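Local coordinates for putative lipoprotein YcdA (Bacillus subtilis subsp. subtilis str. 168, PDB 4R4G), which is of unknown function but is a putative membrane-attached lipoprotein with an Ig-like N-terminal domain and a separate alpha+beta C-terminal domain, at residues I252-V256 against Y274-Y279. Coordinates in Å, arbitrary orientation, origin at the centre of the assembly. Residues are numbered along the deposited sequence.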
ATOM      1  N   ILE A 252       5.147  23.363  28.367  1.00 86.08           N
ATOM      2  CA  ILE A 252       4.712  24.722  28.064  1.00 85.50           C
ATOM      3  C   ILE A 252       4.289  25.373  29.375  1.00 93.57           C
ATOM      4  O   ILE A 252       4.772  26.463  29.677  1.00 93.55           O
ATOM      5  CB  ILE A 252       3.642  24.788  26.946  1.00 86.54           C
ATOM      6  CG1 ILE A 252       4.267  24.361  25.598  1.00 84.41           C
ATOM      7  CG2 ILE A 252       3.066  26.198  26.821  1.00 87.00           C
ATOM      8  CD1 ILE A 252       3.355  23.642  24.727  1.00 88.59           C
ATOM      9  N   GLU A 253       3.489  24.661  30.197  1.00 94.05           N
ATOM     10  CA  GLU A 253       3.063  25.115  31.531  1.00 97.26           C
ATOM     11  C   GLU A 253       4.294  25.598  32.333  1.00101.14           C
ATOM     12  O   GLU A 253       4.249  26.694  32.888  1.00102.68           O
ATOM     13  CB  GLU A 253       2.310  23.973  32.273  1.00101.53           C
ATOM     14  CG  GLU A 253       1.725  24.312  33.651  1.00120.14           C
ATOM     15  CD  GLU A 253       1.395  23.106  34.525  1.00156.57           C
ATOM     16  OE1 GLU A 253       0.606  22.238  34.085  1.00159.39           O
ATOM     17  OE2 GLU A 253       1.937  23.025  35.652  1.00155.23           O
ATOM     18  N   ASP A 254       5.407  24.822  32.310  1.00 96.33           N
ATOM     19  CA  ASP A 254       6.645  25.144  33.029  1.00 98.09           C
ATOM     20  C   ASP A 254       7.396  26.312  32.372  1.00101.89           C
ATOM     21  O   ASP A 254       7.985  27.111  33.083  1.00103.65           O
ATOM     22  CB  ASP A 254       7.575  23.908  33.184  1.00100.68           C
ATOM     23  CG  ASP A 254       7.002  22.711  33.959  1.00109.10           C
ATOM     24  OD1 ASP A 254       6.285  22.927  34.966  1.00110.22           O
ATOM     25  OD2 ASP A 254       7.299  21.564  33.580  1.00116.70           O
ATOM     26  N   LYS A 255       7.353  26.440  31.050  1.00 97.39           N
ATOM     27  CA  LYS A 255       8.041  27.539  30.372  1.00 97.22           C
ATOM     28  C   LYS A 255       7.272  28.856  30.561  1.00105.78           C
ATOM     29  O   LYS A 255       7.882  29.934  30.650  1.00104.90           O
ATOM     30  CB  LYS A 255       8.244  27.214  28.884  1.00 96.07           C
ATOM     31  CG  LYS A 255       9.601  26.576  28.571  1.00 97.82           C
ATOM     32  CD  LYS A 255      10.581  27.645  28.110  1.00112.08           C
ATOM     33  CE  LYS A 255      11.806  27.124  27.405  1.00127.68           C
ATOM     34  NZ  LYS A 255      12.595  28.239  26.797  1.00135.52           N
ATOM     35  N   VAL A 256       5.924  28.741  30.649  1.00105.71           N
ATOM     36  CA  VAL A 256       4.971  29.837  30.863  1.00106.34           C
ATOM     37  C   VAL A 256       5.182  30.362  32.276  1.00112.29           C
ATOM     38  O   VAL A 256       5.270  31.573  32.447  1.00111.18           O
ATOM     39  CB  VAL A 256       3.492  29.402  30.592  1.00110.52           C
ATOM     40  CG1 VAL A 256       2.480  30.336  31.257  1.00112.02           C
ATOM     41  CG2 VAL A 256       3.212  29.307  29.097  1.00107.62           C
ATOM     42  N   TYR A 274       3.596  34.116  24.154  1.00 86.42           N
ATOM     43  CA  TYR A 274       4.852  33.468  24.527  1.00 84.45           C
ATOM     44  C   TYR A 274       4.706  31.946  24.486  1.00 87.17           C
ATOM     45  O   TYR A 274       5.635  31.257  24.052  1.00 87.54           O
ATOM     46  CB  TYR A 274       5.320  33.934  25.913  1.00 86.05           C
ATOM     47  CG  TYR A 274       6.567  33.230  26.408  1.00 88.19           C
ATOM     48  CD1 TYR A 274       7.828  33.573  25.922  1.00 90.15           C
ATOM     49  CD2 TYR A 274       6.491  32.225  27.367  1.00 89.89           C
ATOM     50  CE1 TYR A 274       8.980  32.923  26.371  1.00 91.63           C
ATOM     51  CE2 TYR A 274       7.634  31.571  27.825  1.00 92.04           C
ATOM     52  CZ  TYR A 274       8.879  31.937  27.340  1.00 99.91           C
ATOM     53  OH  TYR A 274      10.004  31.283  27.794  1.00104.04           O
ATOM     54  N   ALA A 275       3.551  31.416  24.941  1.00 81.79           N
ATOM     55  CA  ALA A 275       3.303  29.981  24.938  1.00 80.24           C
ATOM     56  C   ALA A 275       3.342  29.452  23.500  1.00 84.46           C
ATOM     57  O   ALA A 275       3.969  28.433  23.252  1.00 84.43           O
ATOM     58  CB  ALA A 275       1.968  29.678  25.589  1.00 81.36           C
ATOM     59  N   LEU A 276       2.754  30.193  22.543  1.00 80.51           N
ATOM     60  CA  LEU A 276       2.724  29.814  21.133  1.00 79.22           C
ATOM     61  C   LEU A 276       4.128  29.881  20.499  1.00 81.61           C
ATOM     62  O   LEU A 276       4.367  29.260  19.449  1.00 81.08           O
ATOM     63  CB  LEU A 276       1.734  30.720  20.362  1.00 79.31           C
ATOM     64  CG  LEU A 276       0.255  30.650  20.781  1.00 84.14           C
ATOM     65  CD1 LEU A 276      -0.495  31.838  20.294  1.00 84.95           C
ATOM     66  CD2 LEU A 276      -0.421  29.366  20.315  1.00 83.84           C
ATOM     67  N   GLN A 277       5.037  30.647  21.137  1.00 76.54           N
ATOM     68  CA  GLN A 277       6.418  30.817  20.704  1.00 76.52           C
ATOM     69  C   GLN A 277       7.301  29.646  21.159  1.00 82.55           C
ATOM     70  O   GLN A 277       8.139  29.194  20.375  1.00 81.55           O
ATOM     71  CB  GLN A 277       7.006  32.130  21.235  1.00 78.80           C
ATOM     72  CG  GLN A 277       6.546  33.389  20.514  1.00 99.32           C
ATOM     73  CD  GLN A 277       6.916  34.654  21.267  1.00124.50           C
ATOM     74  OE1 GLN A 277       7.975  34.754  21.919  1.00120.94           O
ATOM     75  NE2 GLN A 277       6.046  35.660  21.181  1.00116.23           N
ATOM     76  N   VAL A 278       7.168  29.201  22.436  1.00 81.24           N
ATOM     77  CA  VAL A 278       7.983  28.104  22.968  1.00 82.39           C
ATOM     78  C   VAL A 278       7.528  26.751  22.415  1.00 83.83           C
ATOM     79  O   VAL A 278       8.373  25.860  22.295  1.00 83.73           O
ATOM     80  CB  VAL A 278       8.077  28.048  24.515  1.00 89.44           C
ATOM     81  CG1 VAL A 278       8.931  29.184  25.060  1.00 90.75           C
ATOM     82  CG2 VAL A 278       6.703  28.020  25.179  1.00 89.63           C
ATOM     83  N   TYR A 279       6.208  26.603  22.086  1.00 78.63           N
ATOM     84  CA  TYR A 279       5.569  25.379  21.565  1.00 77.16           C
ATOM     85  C   TYR A 279       6.473  24.676  20.516  1.00 78.88           C
ATOM     86  O   TYR A 279       6.836  23.521  20.757  1.00 78.12           O
ATOM     87  CB  TYR A 279       4.159  25.657  20.983  1.00 77.85           C
ATOM     88  CG  TYR A 279       3.363  24.404  20.669  1.00 80.86           C
ATOM     89  CD1 TYR A 279       3.755  23.537  19.649  1.00 82.06           C
ATOM     90  CD2 TYR A 279       2.203  24.098  21.369  1.00 83.17           C
ATOM     91  CE1 TYR A 279       3.042  22.366  19.377  1.00 82.69           C
ATOM     92  CE2 TYR A 279       1.486  22.926  21.110  1.00 84.24           C
ATOM     93  CZ  TYR A 279       1.894  22.076  20.095  1.00 88.81           C
ATOM     94  OH  TYR A 279       1.183  20.927  19.832  1.00 89.54           O
TER
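Residues 252-256 and 274-279 lie on helices 248-260 and 268-283, a helical hairpin in the C-terminal DUF5105 domain (NTF2 clan). The axes of the two short segments approach to 9.7 Å, with 127° between their N-to-C directions, well short of antiparallel; Val256 and Ala275 are nearest (CA to CA, 6.2 Å). The short side chain of Ala275 lies at this point, its CB 3.7 Å from Val256 CG2 and 3.9 Å from Ile252 CG2. Ile252 spans a full turn of the partner helix, its CD1 reaching Tyr279 CD2 at 3.6 Å. Tyr279 also packs on Ile208 and Ile212, linking the hairpin to helix 203-219. On another flank, the edge of the Tyr274 ring meets the backbone of Lys255 (CE2 to O, 3.3 Å), while the aliphatic part of Lys255 covers Val278 (CD to CG1, 3.8 Å). Tyr274 also stacks with Tyr259. Apolar packing dominates this modest 333 Å² interface, consistent with association driven mainly by hydrocarbon burial, alongside the short interhelical connection.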